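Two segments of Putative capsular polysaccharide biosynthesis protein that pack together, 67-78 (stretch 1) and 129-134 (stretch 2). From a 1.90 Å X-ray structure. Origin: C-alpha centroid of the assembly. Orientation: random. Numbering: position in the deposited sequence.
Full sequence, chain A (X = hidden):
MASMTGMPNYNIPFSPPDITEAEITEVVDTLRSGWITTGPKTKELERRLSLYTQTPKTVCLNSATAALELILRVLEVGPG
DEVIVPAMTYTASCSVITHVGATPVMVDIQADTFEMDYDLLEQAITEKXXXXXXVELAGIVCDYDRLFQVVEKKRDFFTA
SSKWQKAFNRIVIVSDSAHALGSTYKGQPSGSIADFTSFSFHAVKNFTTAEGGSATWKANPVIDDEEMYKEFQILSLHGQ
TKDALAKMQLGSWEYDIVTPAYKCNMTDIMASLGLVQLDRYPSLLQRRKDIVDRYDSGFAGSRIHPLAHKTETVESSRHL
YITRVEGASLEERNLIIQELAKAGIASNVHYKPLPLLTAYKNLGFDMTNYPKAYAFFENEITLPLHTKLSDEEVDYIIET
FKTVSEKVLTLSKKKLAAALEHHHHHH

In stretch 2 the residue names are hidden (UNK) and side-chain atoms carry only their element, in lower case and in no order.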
# COMPACT_ATOMS: atom_id res chain seq x y z
N ALA A 67 -5.28 3.25 -6.36
CA ALA A 67 -5.77 3.13 -7.71
C ALA A 67 -5.73 4.44 -8.45
O ALA A 67 -5.26 4.52 -9.59
CB ALA A 67 -7.20 2.57 -7.71
N LEU A 68 -6.23 5.50 -7.80
CA LEU A 68 -6.24 6.83 -8.43
C LEU A 68 -4.80 7.31 -8.69
O LEU A 68 -4.46 7.77 -9.80
CB LEU A 68 -7.00 7.83 -7.57
CG LEU A 68 -7.51 9.13 -8.18
CD1 LEU A 68 -8.34 8.94 -9.45
CD2 LEU A 68 -8.32 9.91 -7.12
N GLU A 69 -3.93 7.18 -7.71
CA GLU A 69 -2.51 7.47 -7.97
C GLU A 69 -1.95 6.71 -9.16
O GLU A 69 -1.20 7.29 -9.99
CB GLU A 69 -1.61 7.26 -6.72
CG GLU A 69 -0.24 7.89 -6.89
CD GLU A 69 0.55 8.10 -5.58
OE1 GLU A 69 -0.06 8.22 -4.49
OE2 GLU A 69 1.79 8.19 -5.63
N LEU A 70 -2.18 5.39 -9.21
CA LEU A 70 -1.60 4.59 -10.30
C LEU A 70 -2.12 5.00 -11.66
O LEU A 70 -1.37 5.00 -12.62
CB LEU A 70 -1.75 3.09 -10.08
CG LEU A 70 -0.85 2.50 -8.96
CD1 LEU A 70 -0.84 0.99 -9.09
CD2 LEU A 70 0.57 3.05 -8.94
N ILE A 71 -3.40 5.35 -11.73
CA ILE A 71 -3.95 5.88 -12.98
C ILE A 71 -3.12 7.10 -13.44
O ILE A 71 -2.68 7.18 -14.59
CB ILE A 71 -5.45 6.25 -12.82
CG1 ILE A 71 -6.27 4.97 -12.61
CG2 ILE A 71 -5.94 7.02 -14.04
CD1 ILE A 71 -7.70 5.18 -12.15
N LEU A 72 -2.91 8.04 -12.51
CA LEU A 72 -2.09 9.18 -12.81
C LEU A 72 -0.69 8.79 -13.22
O LEU A 72 -0.14 9.39 -14.14
CB LEU A 72 -2.05 10.16 -11.63
CG LEU A 72 -3.35 10.80 -11.20
CD1 LEU A 72 -3.04 11.81 -10.10
CD2 LEU A 72 -4.09 11.45 -12.36
N ARG A 73 -0.09 7.81 -12.53
CA ARG A 73 1.26 7.39 -12.90
C ARG A 73 1.31 6.66 -14.25
O ARG A 73 2.27 6.81 -15.01
CB ARG A 73 1.93 6.58 -11.80
CG ARG A 73 2.16 7.37 -10.54
CD ARG A 73 2.87 6.58 -9.47
NE ARG A 73 3.10 7.41 -8.30
CZ ARG A 73 4.03 8.33 -8.15
NH1 ARG A 73 4.95 8.59 -9.08
NH2 ARG A 73 4.07 9.02 -7.01
N VAL A 74 0.25 5.92 -14.59
CA VAL A 74 0.18 5.23 -15.91
C VAL A 74 0.07 6.31 -17.02
O VAL A 74 0.79 6.27 -18.03
CB VAL A 74 -0.99 4.25 -15.96
CG1 VAL A 74 -1.33 3.86 -17.39
CG2 VAL A 74 -0.68 3.02 -15.09
N LEU A 75 -0.76 7.32 -16.76
CA LEU A 75 -0.83 8.49 -17.66
C LEU A 75 0.44 9.38 -17.71
O LEU A 75 0.52 10.28 -18.55
CB LEU A 75 -2.05 9.33 -17.28
CG LEU A 75 -3.40 8.66 -17.49
CD1 LEU A 75 -4.49 9.53 -16.94
CD2 LEU A 75 -3.64 8.33 -18.97
N GLU A 76 1.41 9.11 -16.83
CA GLU A 76 2.63 9.92 -16.62
C GLU A 76 2.35 11.42 -16.37
O GLU A 76 3.07 12.29 -16.82
CB GLU A 76 3.63 9.69 -17.74
CG GLU A 76 4.10 8.24 -17.81
CD GLU A 76 4.98 7.99 -19.00
OE1 GLU A 76 4.46 8.05 -20.08
OE2 GLU A 76 6.20 7.72 -18.91
N VAL A 77 1.28 11.70 -15.65
CA VAL A 77 0.97 13.05 -15.18
C VAL A 77 2.03 13.37 -14.11
O VAL A 77 2.24 12.56 -13.19
CB VAL A 77 -0.47 13.13 -14.60
CG1 VAL A 77 -0.77 14.46 -13.91
CG2 VAL A 77 -1.48 12.90 -15.70
N GLY A 78 2.71 14.50 -14.24
CA GLY A 78 3.73 14.88 -13.28
C GLY A 78 3.98 16.38 -13.19
O GLY A 78 3.05 17.18 -13.44
N UNK A 129 -3.44 21.24 -18.66
CA UNK A 129 -4.44 20.34 -18.09
C UNK A 129 -4.31 18.99 -18.77
O UNK A 129 -4.38 18.90 -20.01
o UNK A 129 -5.97 22.23 -17.88
c UNK A 129 -6.83 20.05 -17.33
c UNK A 129 -5.89 20.85 -18.25
N UNK A 130 -4.09 17.95 -17.96
CA UNK A 130 -4.05 16.56 -18.42
C UNK A 130 -5.23 15.70 -18.01
O UNK A 130 -5.60 14.75 -18.73
c UNK A 130 0.04 17.09 -20.26
c UNK A 130 -1.37 16.68 -19.87
n UNK A 130 0.14 17.24 -21.71
c UNK A 130 -1.46 16.45 -18.37
c UNK A 130 -2.78 15.85 -17.93
N UNK A 131 -5.81 15.97 -16.84
CA UNK A 131 -6.79 15.08 -16.24
C UNK A 131 -7.85 15.90 -15.52
O UNK A 131 -7.55 16.95 -14.93
c UNK A 131 -5.27 13.10 -15.94
c UNK A 131 -6.15 14.11 -15.23
c UNK A 131 -7.19 13.36 -14.41
N UNK A 132 -9.08 15.42 -15.58
CA UNK A 132 -10.17 15.91 -14.77
C UNK A 132 -10.60 14.74 -13.90
O UNK A 132 -10.82 13.62 -14.41
c UNK A 132 -10.92 17.58 -16.48
c UNK A 132 -12.51 16.85 -14.70
c UNK A 132 -11.86 17.93 -17.61
c UNK A 132 -11.35 16.41 -15.62
N UNK A 133 -10.75 15.01 -12.60
CA UNK A 133 -11.26 14.03 -11.62
C UNK A 133 -12.63 14.46 -11.02
O UNK A 133 -12.68 15.06 -9.94
c UNK A 133 -10.71 12.56 -9.60
c UNK A 133 -7.74 13.19 -9.97
c UNK A 133 -10.23 13.75 -10.47
c UNK A 133 -8.82 13.47 -11.03
N UNK A 134 -13.76 14.13 -11.69
CA UNK A 134 -15.04 14.24 -11.03
C UNK A 134 -15.17 13.25 -9.86
O UNK A 134 -14.61 12.14 -9.95
c UNK A 134 -13.88 13.39 -12.97
c UNK A 134 -16.05 13.85 -12.14
c UNK A 134 -15.27 13.76 -13.42

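Position 129 carries two carbons and one oxygen beyond CA. The first carbon, CB, bears both the oxygen and the second carbon, and none of these atoms touches stretch 1. This beta-branched hydroxyl identifies threonine. The hydroxyl oxygen of T129 is hydrogen-bonded elsewhere in the structure.

At position 130 four carbons run in an unbranched row and end in a nitrogen. The CA-to-CB bond points toward stretch 1, and CB lies 3.9 Å from CG2 of V77, whereas the end of the chain leads away. This is the side chain of lysine. K130 therefore offers aliphatic carbon to the contact, while its NZ finds a hydrogen-bonding partner elsewhere in the structure.

Position 131 has three carbons, one carrying the other two. Its CA-to-CB bond points toward stretch 1, where the side chain meets L75, V77 and L72. This short fork without a heteroatom is valine. V131 CG2 is approached by CD1 of L75 at 3.8 Å, CG2 of V77 at 3.8 Å and CD2 of L72 at 4.1 Å.

Position 132 holds four carbons, forked at the first, with one arm two carbons long. It lies out of reach of stretch 1. The pattern is that of isoleucine, I132.

Position 133 repeats the same four-carbon pattern, forked at CB with one longer arm. Here the CA-to-CB bond points toward stretch 1, and both arms approach L68. The residue is again isoleucine; I133 CD1 and I133 CG2 each lie 4.3 Å from L68 CD1.

At position 134 three carbons close a ring onto the backbone nitrogen and make no contact with stretch 1. Only proline does this, so the residue is P134.

The contact is apolar, with no hydrogen bond or salt bridge between the stretches, and buries 255 Å² in all. L68 and L72, one helical turn apart, face I133 and V131 respectively; L72 starts sideways, but its end comes nearer. L75 and V77 continue the surface around V131. Between them the chain leaves helical geometry at E76, whose positive phi of 53° belongs to a Schellman motif. The bond from V77 N to L72 O, 3.1 Å long, ties the turn back to the helix, and a weak one joins E76 N to R73 O, also at 3.1 Å. Beyond this turn, the CA-to-CB bond of V77 points toward stretch 2, and the side chain packs against V131 and K130. Away from this interface, E69 and R73 form a salt bridge, with R73 NH2 2.8 Å from E69 OE2.

Stretch 2 129-134: TKVIIP
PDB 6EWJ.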